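Pe family protein (Mycobacterium smegmatis, PDB 3Q4H) is probably exported through a type VII secretion system as the CFP-10-like half of a heterodimer of WXG100-family proteins. Local coordinates at residues E16-G20 against N76-S82; M26-I30 against S63-N67. One frame throughout, in Å; residues are numbered along the deposited sequence.

Contact 1 of 2, residues E16-G20 against N76-S82; sequences EANFG and NIGDAAS
Gly20 and Gly78 bring the two backbones together, their CA atoms 4.2 Å apart, at the point where the second arm of the WXG100 helical hairpin is broken. Helix 8-38 passes through 16-20 without interruption. Across from it, Gly78 separates helix 47-77 from helix 79-94 and takes the N-cap position of the latter. With no side chain on either glycine, Gly20 CA lies 3.7 Å from Asp79 N. No conventional hydrogen bond joins the segments directly; the backbones instead meet through CA-H...O contacts, Gly78 CA to Glu16 O at 3.5 Å and Glu16 CA to Ile77 O at 3.4 Å. Gln74 adds a bridge, its side-chain amide bonding to both Gly20 O and Asp79 N.

Ile77 packs over one face of the Phe19 ring. Its CG1 sits between the backbone N and the carbonyl carbon (chi1 60°), and the extended continuation carries CD1 above the ring centre. This CH-pi contact puts CD1 4.0 Å from the centroid of Phe19, only 9° off the normal. Gly78 CA meets the same ring at its edge.

Glu16 extends past the break, its chain laying CG against Ile77 O and bringing the carboxylate to the first turn of helix 79-94. There OE1 comes within 3.1 Å of Ser82 N, but the angle is too poor for a hydrogen bond, and Ser82 N is already bonded to the carbonyl of the N-cap residue, Gly78 O. The Asp79 carboxylate turns to the second subunit, where Arg27 and Gln74 hold it. Ser82 packs its CB 3.8 Å from Ala17 N, while Ser82 OG donates to Asp79 O at 2.7 Å, approaching from 42° above the carbonyl plane.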
loop_
_atom_site.group_PDB
_atom_site.type_symbol
_atom_site.label_atom_id
_atom_site.label_comp_id
_atom_site.label_asym_id
_atom_site.label_seq_id
_atom_site.Cartn_x
_atom_site.Cartn_y
_atom_site.Cartn_z
ATOM N N GLU A 16 3.202 2.072 9.814
ATOM C CA GLU A 16 2.194 1.070 9.545
ATOM C C GLU A 16 1.677 1.208 8.124
ATOM O O GLU A 16 1.488 0.200 7.435
ATOM C CB GLU A 16 1.057 1.165 10.564
ATOM C CG GLU A 16 1.455 0.648 11.954
ATOM C CD GLU A 16 0.356 0.781 12.992
ATOM O OE1 GLU A 16 -0.661 1.445 12.720
ATOM O OE2 GLU A 16 0.515 0.224 14.090
ATOM N N ALA A 17 1.471 2.442 7.672
ATOM C CA ALA A 17 0.978 2.664 6.314
ATOM C C ALA A 17 1.971 2.083 5.308
ATOM O O ALA A 17 1.582 1.376 4.367
ATOM C CB ALA A 17 0.725 4.155 6.049
ATOM N N ASN A 18 3.255 2.346 5.540
ATOM C CA ASN A 18 4.313 1.804 4.688
ATOM C C ASN A 18 4.310 0.277 4.662
ATOM O O ASN A 18 4.409 -0.328 3.590
ATOM C CB ASN A 18 5.683 2.366 5.097
ATOM C CG ASN A 18 5.812 3.861 4.787
ATOM O OD1 ASN A 18 5.016 4.413 4.024
ATOM N ND2 ASN A 18 6.800 4.515 5.377
ATOM N N PHE A 19 4.146 -0.351 5.823
ATOM C CA PHE A 19 3.963 -1.804 5.848
ATOM C C PHE A 19 2.746 -2.209 5.020
ATOM O O PHE A 19 2.791 -3.203 4.297
ATOM C CB PHE A 19 3.807 -2.353 7.275
ATOM C CG PHE A 19 3.654 -3.854 7.318
ATOM C CD1 PHE A 19 4.767 -4.679 7.359
ATOM C CD2 PHE A 19 2.397 -4.440 7.273
ATOM C CE1 PHE A 19 4.629 -6.073 7.384
ATOM C CE2 PHE A 19 2.255 -5.837 7.294
ATOM C CZ PHE A 19 3.372 -6.647 7.355
ATOM N N GLY A 20 1.667 -1.435 5.147
ATOM C CA GLY A 20 0.438 -1.700 4.415
ATOM C C GLY A 20 0.626 -1.640 2.919
ATOM O O GLY A 20 0.029 -2.418 2.188
ATOM N N ASN A 76 -3.369 -5.611 12.245
ATOM C CA ASN A 76 -2.501 -5.449 13.410
ATOM C C ASN A 76 -1.455 -4.345 13.283
ATOM O O ASN A 76 -1.243 -3.594 14.230
ATOM C CB ASN A 76 -1.798 -6.773 13.724
ATOM C CG ASN A 76 -2.663 -7.708 14.538
ATOM O OD1 ASN A 76 -3.155 -7.335 15.603
ATOM N ND2 ASN A 76 -2.850 -8.927 14.051
ATOM N N ILE A 77 -0.787 -4.265 12.132
ATOM C CA ILE A 77 0.346 -3.342 11.954
ATOM C C ILE A 77 0.407 -2.698 10.563
ATOM O O ILE A 77 1.450 -2.201 10.156
ATOM C CB ILE A 77 1.712 -4.055 12.223
ATOM C CG1 ILE A 77 1.901 -5.235 11.266
ATOM C CG2 ILE A 77 1.808 -4.540 13.658
ATOM C CD1 ILE A 77 3.309 -5.799 11.251
ATOM N N GLY A 78 -0.710 -2.681 9.844
ATOM C CA GLY A 78 -0.689 -2.304 8.441
ATOM C C GLY A 78 -1.695 -1.234 8.108
ATOM O O GLY A 78 -1.975 -0.357 8.920
ATOM N N ASP A 79 -2.233 -1.311 6.894
ATOM C CA ASP A 79 -3.138 -0.289 6.371
ATOM C C ASP A 79 -4.272 0.057 7.329
ATOM O O ASP A 79 -4.545 1.236 7.556
ATOM C CB ASP A 79 -3.737 -0.709 5.035
ATOM C CG ASP A 79 -4.419 0.438 4.339
ATOM O OD1 ASP A 79 -3.699 1.368 3.932
ATOM O OD2 ASP A 79 -5.667 0.437 4.207
ATOM N N ALA A 80 -4.924 -0.969 7.874
ATOM C CA ALA A 80 -6.079 -0.791 8.756
ATOM C C ALA A 80 -5.640 -0.257 10.109
ATOM O O ALA A 80 -6.261 0.646 10.653
ATOM C CB ALA A 80 -6.818 -2.104 8.928
ATOM N N ALA A 81 -4.566 -0.819 10.651
ATOM C CA ALA A 81 -4.031 -0.345 11.908
ATOM C C ALA A 81 -3.767 1.162 11.820
ATOM O O ALA A 81 -4.261 1.927 12.653
ATOM C CB ALA A 81 -2.773 -1.100 12.267
ATOM N N SER A 82 -3.026 1.582 10.795
ATOM C CA SER A 82 -2.662 2.987 10.623
ATOM C C SER A 82 -3.890 3.898 10.519
ATOM O O SER A 82 -3.925 4.975 11.132
ATOM C CB SER A 82 -1.801 3.167 9.381
ATOM O OG SER A 82 -2.569 2.924 8.216
#

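Contact 2 of 2, residues M26-I30 against S63-N67; sequences MRSTI and SAKVN
Arg27 and Asn67 meet with the guanidinium and amide planes nearly coplanar, 21° apart. Arg27 NH1 donates to Asn67 OD1 at 2.9 Å with an N-H...O angle of 160°, on a lone pair and in the carbonyl plane; the oxygen in turn lies at the guanidinium edge. The same NH1 bonds to the backbone, reaching Asn67 O at 3.2 Å from a tilted direction. Two further partners fix the guanidinium: Asp79 of the second subunit through NE and Asp71 through NH2. The other end of the amide is held too. Asn67 ND2 donates to Ser63 O at 2.9 Å, one turn back, from above that carbonyl, and a water links ND2 to Arg27 O.

Beside this polar layer, Ile30 crosses Val66 at a slant, CD1 against CG1 at 3.9 Å. With CG2 anti to its backbone N, Ile30 turns that branch toward Ser63, whose OG is engaged by Phe59 O. The two segments run with their axes 10.9 Å apart and at 171°, the antiparallel pairing of the WXG100 helical hairpin.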
loop_
_atom_site.group_PDB
_atom_site.type_symbol
_atom_site.label_atom_id
_atom_site.label_comp_id
_atom_site.label_asym_id
_atom_site.label_seq_id
_atom_site.Cartn_x
_atom_site.Cartn_y
_atom_site.Cartn_z
HETATM N N MSE A 26 3.043 -6.991 -2.388
HETATM C CA MSE A 26 3.159 -8.446 -2.457
HETATM C C MSE A 26 1.966 -9.050 -3.222
HETATM O O MSE A 26 2.160 -9.769 -4.195
HETATM C CB MSE A 26 3.251 -9.049 -1.059
HETATM C CG MSE A 26 3.293 -10.581 -1.020
HETATM SE SE MSE A 26 4.855 -11.412 -1.893
HETATM C CE MSE A 26 6.230 -10.838 -0.660
ATOM N N ARG A 27 0.741 -8.741 -2.796
ATOM C CA ARG A 27 -0.453 -9.207 -3.496
ATOM C C ARG A 27 -0.365 -8.913 -4.996
ATOM O O ARG A 27 -0.831 -9.698 -5.821
ATOM C CB ARG A 27 -1.714 -8.529 -2.958
ATOM C CG ARG A 27 -2.024 -8.734 -1.480
ATOM C CD ARG A 27 -3.405 -8.184 -1.155
ATOM N NE ARG A 27 -3.527 -7.725 0.230
ATOM C CZ ARG A 27 -3.939 -8.473 1.251
ATOM N NH1 ARG A 27 -4.249 -9.757 1.084
ATOM N NH2 ARG A 27 -4.027 -7.941 2.461
ATOM N N SER A 28 0.212 -7.759 -5.329
ATOM C CA SER A 28 0.401 -7.335 -6.717
ATOM C C SER A 28 1.449 -8.189 -7.439
ATOM O O SER A 28 1.252 -8.592 -8.579
ATOM C CB SER A 28 0.814 -5.861 -6.756
ATOM O OG SER A 28 0.840 -5.374 -8.088
ATOM N N THR A 29 2.565 -8.446 -6.761
ATOM C CA THR A 29 3.620 -9.304 -7.284
ATOM C C THR A 29 3.145 -10.728 -7.516
ATOM O O THR A 29 3.468 -11.312 -8.545
ATOM C CB THR A 29 4.786 -9.345 -6.323
ATOM O OG1 THR A 29 5.276 -8.010 -6.149
ATOM C CG2 THR A 29 5.905 -10.248 -6.850
ATOM N N ILE A 30 2.391 -11.280 -6.564
ATOM C CA ILE A 30 1.786 -12.594 -6.718
ATOM C C ILE A 30 0.907 -12.648 -7.972
ATOM O O ILE A 30 0.957 -13.623 -8.719
ATOM C CB ILE A 30 0.926 -12.984 -5.477
ATOM C CG1 ILE A 30 1.824 -13.299 -4.282
ATOM C CG2 ILE A 30 0.054 -14.212 -5.758
ATOM C CD1 ILE A 30 1.076 -13.528 -2.999
ATOM N N SER A 63 -1.030 -18.768 -2.418
ATOM C CA SER A 63 -1.367 -17.337 -2.533
ATOM C C SER A 63 -2.554 -16.975 -1.670
ATOM O O SER A 63 -2.536 -15.951 -0.988
ATOM C CB SER A 63 -1.725 -16.962 -3.958
ATOM O OG SER A 63 -0.613 -17.133 -4.798
ATOM N N ALA A 64 -3.587 -17.817 -1.723
ATOM C CA ALA A 64 -4.760 -17.653 -0.872
ATOM C C ALA A 64 -4.360 -17.566 0.602
ATOM O O ALA A 64 -4.829 -16.686 1.319
ATOM C CB ALA A 64 -5.739 -18.795 -1.090
ATOM N N LYS A 65 -3.484 -18.464 1.047
ATOM C CA LYS A 65 -3.057 -18.487 2.444
ATOM C C LYS A 65 -2.219 -17.245 2.776
ATOM O O LYS A 65 -2.382 -16.644 3.844
ATOM C CB LYS A 65 -2.282 -19.774 2.758
ATOM N N VAL A 66 -1.339 -16.860 1.853
ATOM C CA VAL A 66 -0.503 -15.676 2.023
ATOM C C VAL A 66 -1.345 -14.408 2.025
ATOM O O VAL A 66 -1.080 -13.469 2.781
ATOM C CB VAL A 66 0.566 -15.581 0.925
ATOM C CG1 VAL A 66 1.159 -14.193 0.867
ATOM C CG2 VAL A 66 1.651 -16.615 1.163
ATOM N N ASN A 67 -2.364 -14.376 1.181
ATOM C CA ASN A 67 -3.320 -13.282 1.227
ATOM C C ASN A 67 -4.060 -13.268 2.554
ATOM O O ASN A 67 -4.220 -12.208 3.152
ATOM C CB ASN A 67 -4.281 -13.333 0.037
ATOM C CG ASN A 67 -3.706 -12.650 -1.181
ATOM O OD1 ASN A 67 -3.663 -11.423 -1.240
ATOM N ND2 ASN A 67 -3.235 -13.429 -2.142
HETATM O O HOH W 1 -2.573 -11.765 -4.785
#

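In the fold
Both contacts are buried and join helix 8-38 to the returning arm of the hairpin, their centres about 16 Å apart and their nearest atoms about 7 Å. Contact 2, nearer the centre of the chain, lies between two continuous helices and relies on direct side-chain hydrogen bonds beside an apolar patch. Contact 1 lies where the second arm breaks between helices 47-77 and 79-94; there close glycine backbones, CA-H...O contacts, a CH-pi contact and the long side chain of Glu16 take the place of conventional hydrogen bonds between the segments. Both also face the second subunit: Asp79 of one copy forms an intersubunit salt bridge with Arg27 of the other. A chain of another protein packs against both.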